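Local coordinates for protein adhesin (Neisseria gonorrhoeae, PDB 6GQ4) that probably serves as a surface-exposed adhesin of the gonococcus, is studied as a vaccine antigen that raises bactericidal antibodies, and belongs to the ACP-like family, at residues Asn5-Cys17 against Lys24-Tyr37. Numbering follows the deposited sequence.
Sequences NPTVAKKTVSYVC and KVTYGFNKQGLTTY. With NA (sodium ion), chain B.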
loop_
_atom_site.group_PDB
_atom_site.type_symbol
_atom_site.label_atom_id
_atom_site.label_comp_id
_atom_site.label_asym_id
_atom_site.label_seq_id
_atom_site.Cartn_x
_atom_site.Cartn_y
_atom_site.Cartn_z
ATOM N N ASN A 5 12.004 16.923 -3.835
ATOM C CA ASN A 5 11.117 15.699 -3.847
ATOM C C ASN A 5 11.943 14.483 -3.416
ATOM O O ASN A 5 12.878 14.036 -4.082
ATOM C CB ASN A 5 10.403 15.486 -5.194
ATOM C CG ASN A 5 9.326 14.413 -5.160
ATOM O OD1 ASN A 5 8.901 13.965 -4.061
ATOM N ND2 ASN A 5 8.893 14.002 -6.361
ATOM N N PRO A 6 11.622 13.853 -2.276
ATOM C CA PRO A 6 12.395 12.682 -1.889
ATOM C C PRO A 6 11.961 11.494 -2.761
ATOM O O PRO A 6 12.751 10.582 -2.820
ATOM C CB PRO A 6 12.174 12.536 -0.374
ATOM C CG PRO A 6 10.905 13.323 -0.089
ATOM C CD PRO A 6 10.650 14.267 -1.256
ATOM N N THR A 7 10.736 11.475 -3.398
ATOM C CA THR A 7 10.397 10.338 -4.275
ATOM C C THR A 7 11.243 10.398 -5.560
ATOM O O THR A 7 11.268 11.418 -6.235
ATOM C CB THR A 7 8.902 10.240 -4.620
ATOM O OG1 THR A 7 8.186 10.145 -3.383
ATOM C CG2 THR A 7 8.662 9.074 -5.560
ATOM N N VAL A 8 11.951 9.311 -5.868
ATOM C CA VAL A 8 12.791 9.256 -7.070
ATOM C C VAL A 8 12.389 8.102 -7.992
ATOM O O VAL A 8 12.851 8.066 -9.150
ATOM C CB VAL A 8 14.272 9.150 -6.698
ATOM C CG1 VAL A 8 14.704 10.329 -5.842
ATOM C CG2 VAL A 8 14.609 7.824 -6.018
ATOM N N ALA A 9 11.513 7.202 -7.553
ATOM C CA ALA A 9 11.069 6.081 -8.309
ATOM C C ALA A 9 9.703 5.641 -7.810
ATOM O O ALA A 9 9.341 5.967 -6.690
ATOM C CB ALA A 9 12.036 4.945 -8.203
ATOM N N LYS A 10 8.932 5.006 -8.687
ATOM C CA LYS A 10 7.704 4.435 -8.321
ATOM C C LYS A 10 7.532 3.065 -8.988
ATOM O O LYS A 10 8.068 2.761 -10.026
ATOM C CB LYS A 10 6.524 5.400 -8.503
ATOM C CG LYS A 10 6.157 5.697 -9.913
ATOM C CD LYS A 10 5.204 6.856 -9.997
ATOM C CE LYS A 10 5.135 7.453 -11.370
ATOM N NZ LYS A 10 3.862 8.195 -11.507
ATOM N N LYS A 11 6.872 2.161 -8.240
ATOM C CA LYS A 11 6.726 0.780 -8.590
ATOM C C LYS A 11 5.268 0.390 -8.287
ATOM O O LYS A 11 4.721 0.828 -7.268
ATOM C CB LYS A 11 7.699 -0.085 -7.770
ATOM C CG LYS A 11 9.182 0.323 -7.780
ATOM C CD LYS A 11 9.956 -0.210 -8.897
ATOM C CE LYS A 11 11.375 0.315 -8.891
ATOM N NZ LYS A 11 11.770 0.711 -10.262
ATOM N N THR A 12 4.713 -0.524 -9.068
ATOM C CA THR A 12 3.327 -0.876 -8.989
ATOM C C THR A 12 3.201 -2.372 -8.689
ATOM O O THR A 12 3.929 -3.185 -9.278
ATOM C CB THR A 12 2.524 -0.428 -10.209
ATOM O OG1 THR A 12 2.581 0.988 -10.339
ATOM C CG2 THR A 12 1.063 -0.755 -10.082
ATOM N N VAL A 13 2.287 -2.714 -7.751
ATOM C CA VAL A 13 1.984 -4.109 -7.436
ATOM C C VAL A 13 0.482 -4.358 -7.628
ATOM O O VAL A 13 -0.322 -3.522 -7.224
ATOM C CB VAL A 13 2.434 -4.533 -6.023
ATOM C CG1 VAL A 13 2.184 -5.995 -5.772
ATOM C CG2 VAL A 13 3.893 -4.248 -5.749
ATOM N N SER A 14 0.149 -5.494 -8.270
ATOM C CA SER A 14 -1.214 -5.994 -8.454
ATOM C C SER A 14 -1.530 -7.014 -7.348
ATOM O O SER A 14 -0.740 -7.949 -7.095
ATOM C CB SER A 14 -1.388 -6.591 -9.813
ATOM O OG SER A 14 -1.448 -5.577 -10.805
ATOM N N TYR A 15 -2.682 -6.836 -6.700
ATOM C CA TYR A 15 -3.078 -7.768 -5.623
ATOM C C TYR A 15 -4.413 -8.469 -5.912
ATOM O O TYR A 15 -5.275 -7.925 -6.598
ATOM C CB TYR A 15 -3.255 -7.016 -4.310
ATOM C CG TYR A 15 -2.039 -6.279 -3.867
ATOM C CD1 TYR A 15 -1.769 -4.999 -4.302
ATOM C CD2 TYR A 15 -1.198 -6.867 -2.960
ATOM C CE1 TYR A 15 -0.631 -4.321 -3.882
ATOM C CE2 TYR A 15 -0.062 -6.210 -2.541
ATOM C CZ TYR A 15 0.220 -4.935 -2.990
ATOM O OH TYR A 15 1.385 -4.293 -2.548
ATOM N N VAL A 16 -4.561 -9.661 -5.324
ATOM C CA VAL A 16 -5.825 -10.349 -5.237
ATOM C C VAL A 16 -6.227 -10.437 -3.760
ATOM O O VAL A 16 -5.454 -10.860 -2.898
ATOM C CB VAL A 16 -5.777 -11.716 -5.950
ATOM C CG1 VAL A 16 -5.490 -11.502 -7.427
ATOM C CG2 VAL A 16 -4.760 -12.684 -5.343
ATOM N N CYS A 17 -7.457 -9.995 -3.501
ATOM C CA CYS A 17 -7.978 -9.866 -2.161
ATOM C C CYS A 17 -9.141 -10.825 -1.981
ATOM O O CYS A 17 -9.555 -11.496 -2.946
ATOM C CB CYS A 17 -8.388 -8.426 -1.907
ATOM S SG CYS A 17 -7.152 -7.231 -2.474
ATOM N N LYS A 24 -4.677 -2.435 -7.617
ATOM C CA LYS A 24 -3.261 -2.103 -7.993
ATOM C C LYS A 24 -2.836 -0.875 -7.196
ATOM O O LYS A 24 -3.526 0.156 -7.167
ATOM C CB LYS A 24 -3.100 -1.774 -9.482
ATOM C CG LYS A 24 -3.448 -2.937 -10.384
ATOM C CD LYS A 24 -3.071 -2.790 -11.812
ATOM C CE LYS A 24 -3.807 -3.843 -12.598
ATOM N NZ LYS A 24 -5.049 -3.309 -13.208
ATOM N N VAL A 25 -1.624 -1.013 -6.595
ATOM C CA VAL A 25 -1.081 0.001 -5.694
ATOM C C VAL A 25 0.308 0.407 -6.246
ATOM O O VAL A 25 1.095 -0.490 -6.566
ATOM C CB VAL A 25 -0.905 -0.487 -4.238
ATOM C CG1 VAL A 25 -0.342 0.624 -3.358
ATOM C CG2 VAL A 25 -2.182 -1.025 -3.657
ATOM N N THR A 26 0.479 1.714 -6.402
ATOM C CA THR A 26 1.773 2.274 -6.804
ATOM C C THR A 26 2.424 2.827 -5.513
ATOM O O THR A 26 1.825 3.633 -4.824
ATOM C CB THR A 26 1.613 3.370 -7.858
ATOM O OG1 THR A 26 0.944 2.764 -8.996
ATOM C CG2 THR A 26 2.936 3.993 -8.210
ATOM N N TYR A 27 3.706 2.454 -5.309
ATOM C CA TYR A 27 4.497 2.925 -4.198
ATOM C C TYR A 27 5.605 3.849 -4.695
ATOM O O TYR A 27 6.219 3.518 -5.690
ATOM C CB TYR A 27 5.117 1.755 -3.453
ATOM C CG TYR A 27 4.090 0.818 -2.861
ATOM C CD1 TYR A 27 3.511 1.062 -1.623
ATOM C CD2 TYR A 27 3.756 -0.357 -3.502
ATOM C CE1 TYR A 27 2.578 0.179 -1.116
ATOM C CE2 TYR A 27 2.793 -1.241 -3.026
ATOM C CZ TYR A 27 2.237 -0.978 -1.792
ATOM O OH TYR A 27 1.290 -1.819 -1.266
ATOM N N GLY A 28 5.729 4.991 -4.045
ATOM C CA GLY A 28 6.888 5.859 -4.224
ATOM C C GLY A 28 8.038 5.411 -3.318
ATOM O O GLY A 28 7.856 4.878 -2.222
ATOM N N PHE A 29 9.255 5.610 -3.861
ATOM C CA PHE A 29 10.471 5.195 -3.182
ATOM C C PHE A 29 11.451 6.354 -3.186
ATOM O O PHE A 29 11.507 7.125 -4.131
ATOM C CB PHE A 29 11.182 4.005 -3.826
ATOM C CG PHE A 29 10.418 2.718 -3.711
ATOM C CD1 PHE A 29 9.419 2.460 -4.622
ATOM C CD2 PHE A 29 10.707 1.790 -2.713
ATOM C CE1 PHE A 29 8.671 1.304 -4.519
ATOM C CE2 PHE A 29 9.951 0.632 -2.602
ATOM C CZ PHE A 29 8.958 0.383 -3.550
ATOM N N ASN A 30 12.215 6.428 -2.099
ATOM C CA ASN A 30 13.267 7.411 -2.000
ATOM C C ASN A 30 14.573 6.721 -2.423
ATOM O O ASN A 30 14.639 5.500 -2.731
ATOM C CB ASN A 30 13.292 8.115 -0.637
ATOM C CG ASN A 30 13.647 7.196 0.507
ATOM O OD1 ASN A 30 14.280 6.143 0.316
ATOM N ND2 ASN A 30 13.221 7.602 1.698
ATOM N N LYS A 31 15.647 7.530 -2.411
ATOM C CA LYS A 31 16.961 7.059 -2.848
ATOM C C LYS A 31 17.473 5.904 -1.985
ATOM O O LYS A 31 18.292 5.082 -2.489
ATOM C CB LYS A 31 17.939 8.241 -2.939
ATOM C CG LYS A 31 19.365 7.838 -3.276
ATOM C CD LYS A 31 20.300 9.009 -3.345
ATOM C CE LYS A 31 21.690 8.529 -3.615
ATOM N NZ LYS A 31 21.862 8.321 -5.069
ATOM N N GLN A 32 17.029 5.811 -0.716
ATOM C CA GLN A 32 17.482 4.769 0.167
ATOM C C GLN A 32 16.716 3.465 -0.009
ATOM O O GLN A 32 17.026 2.490 0.670
ATOM C CB GLN A 32 17.472 5.312 1.578
ATOM C CG GLN A 32 18.504 6.449 1.791
ATOM C CD GLN A 32 18.105 7.831 1.246
ATOM O OE1 GLN A 32 16.906 8.225 1.415
ATOM N NE2 GLN A 32 19.063 8.576 0.596
ATOM N N GLY A 33 15.666 3.492 -0.846
ATOM C CA GLY A 33 14.827 2.340 -1.088
ATOM C C GLY A 33 13.722 2.251 -0.075
ATOM O O GLY A 33 13.103 1.203 -0.012
ATOM N N LEU A 34 13.476 3.294 0.693
ATOM C CA LEU A 34 12.264 3.267 1.567
ATOM C C LEU A 34 11.099 3.839 0.787
ATOM O O LEU A 34 11.246 4.540 -0.223
ATOM C CB LEU A 34 12.488 4.019 2.890
ATOM C CG LEU A 34 13.412 3.378 3.954
ATOM C CD1 LEU A 34 13.163 1.897 4.224
ATOM C CD2 LEU A 34 14.860 3.568 3.671
ATOM N N THR A 35 9.882 3.572 1.303
ATOM C CA THR A 35 8.736 4.082 0.588
ATOM C C THR A 35 8.270 5.450 1.094
ATOM O O THR A 35 8.544 5.845 2.232
ATOM C CB THR A 35 7.544 3.129 0.628
ATOM O OG1 THR A 35 7.049 2.985 1.994
ATOM C CG2 THR A 35 7.905 1.777 0.059
ATOM N N THR A 36 7.626 6.212 0.199
ATOM C CA THR A 36 7.195 7.531 0.508
ATOM C C THR A 36 5.659 7.674 0.493
ATOM O O THR A 36 5.101 8.580 1.147
ATOM C CB THR A 36 7.787 8.554 -0.479
ATOM O OG1 THR A 36 7.444 8.104 -1.777
ATOM C CG2 THR A 36 9.276 8.631 -0.325
ATOM N N TYR A 37 4.998 6.803 -0.249
ATOM C CA TYR A 37 3.524 6.886 -0.390
ATOM C C TYR A 37 3.045 5.607 -1.012
ATOM O O TYR A 37 3.822 4.870 -1.601
ATOM C CB TYR A 37 3.087 8.110 -1.175
ATOM C CG TYR A 37 3.464 8.073 -2.640
ATOM C CD1 TYR A 37 2.692 7.325 -3.532
ATOM C CD2 TYR A 37 4.511 8.847 -3.145
ATOM C CE1 TYR A 37 2.972 7.322 -4.893
ATOM C CE2 TYR A 37 4.823 8.811 -4.509
ATOM C CZ TYR A 37 4.049 8.051 -5.377
ATOM O OH TYR A 37 4.311 7.990 -6.740
HETATM NA NA NA B . 3.148 -5.984 -1.596
HETATM O O HOH W 1 15.252 10.464 -2.092
HETATM O O HOH W 2 2.886 -4.896 -0.395
#
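Val13 and Val25 trade two backbone hydrogen bonds, as do Lys11 and Tyr27, which sets strands 9-16 and 24-29 antiparallel at 156°. At the far end the register slips: Val8 N gives a nearly straight bond to Phe29 O (2.8 Å), Ala9 N reaches the same oxygen only weakly, and Ala9 O takes Phe29 N, so Val8 and Ala9 together oppose Phe29 in a classic beta bulge.

On the face of Thr12 and Thr26 a hydroxyl pair adds a polar link. Their OG1 atoms, each beside its own backbone N (chi1 near -60°), meet at 2.8 Å across a non-hydrogen-bonded pair. A separate link lies past the bulge, where Thr7 OG1 bonds Thr36 OG1 at 2.7 Å and lies at the edge of the Tyr37 ring, while that ring lays one face over Gly28 N.

The other face is mostly apolar and aromatic. Tyr15 and Tyr27 approach from opposite directions, and Tyr27 OH donates to Tyr15 OH (2.8 Å), which sits in the plane of the Tyr27 ring. Val25 CG2 packs obliquely on Tyr15 CE1 at 3.6 Å, and Lys11 crosses Phe29 at about a right angle, its CG 3.4 Å from Phe29 CE1. Ile86 of strand 86-89 touches Tyr15, Val25 and Tyr27 from within the fold.

Tyr15 OH also binds the sodium ion at 2.6 Å, so the Tyr27 hydroxyl stands in the second shell and probably helps to position Tyr15 OH; the carbonyls of Tyr81 and Gln84 complete the protein's share of the site. Here the first beta hairpin of the antiparallel ACP-like fold, related to MliC, meets its sodium site.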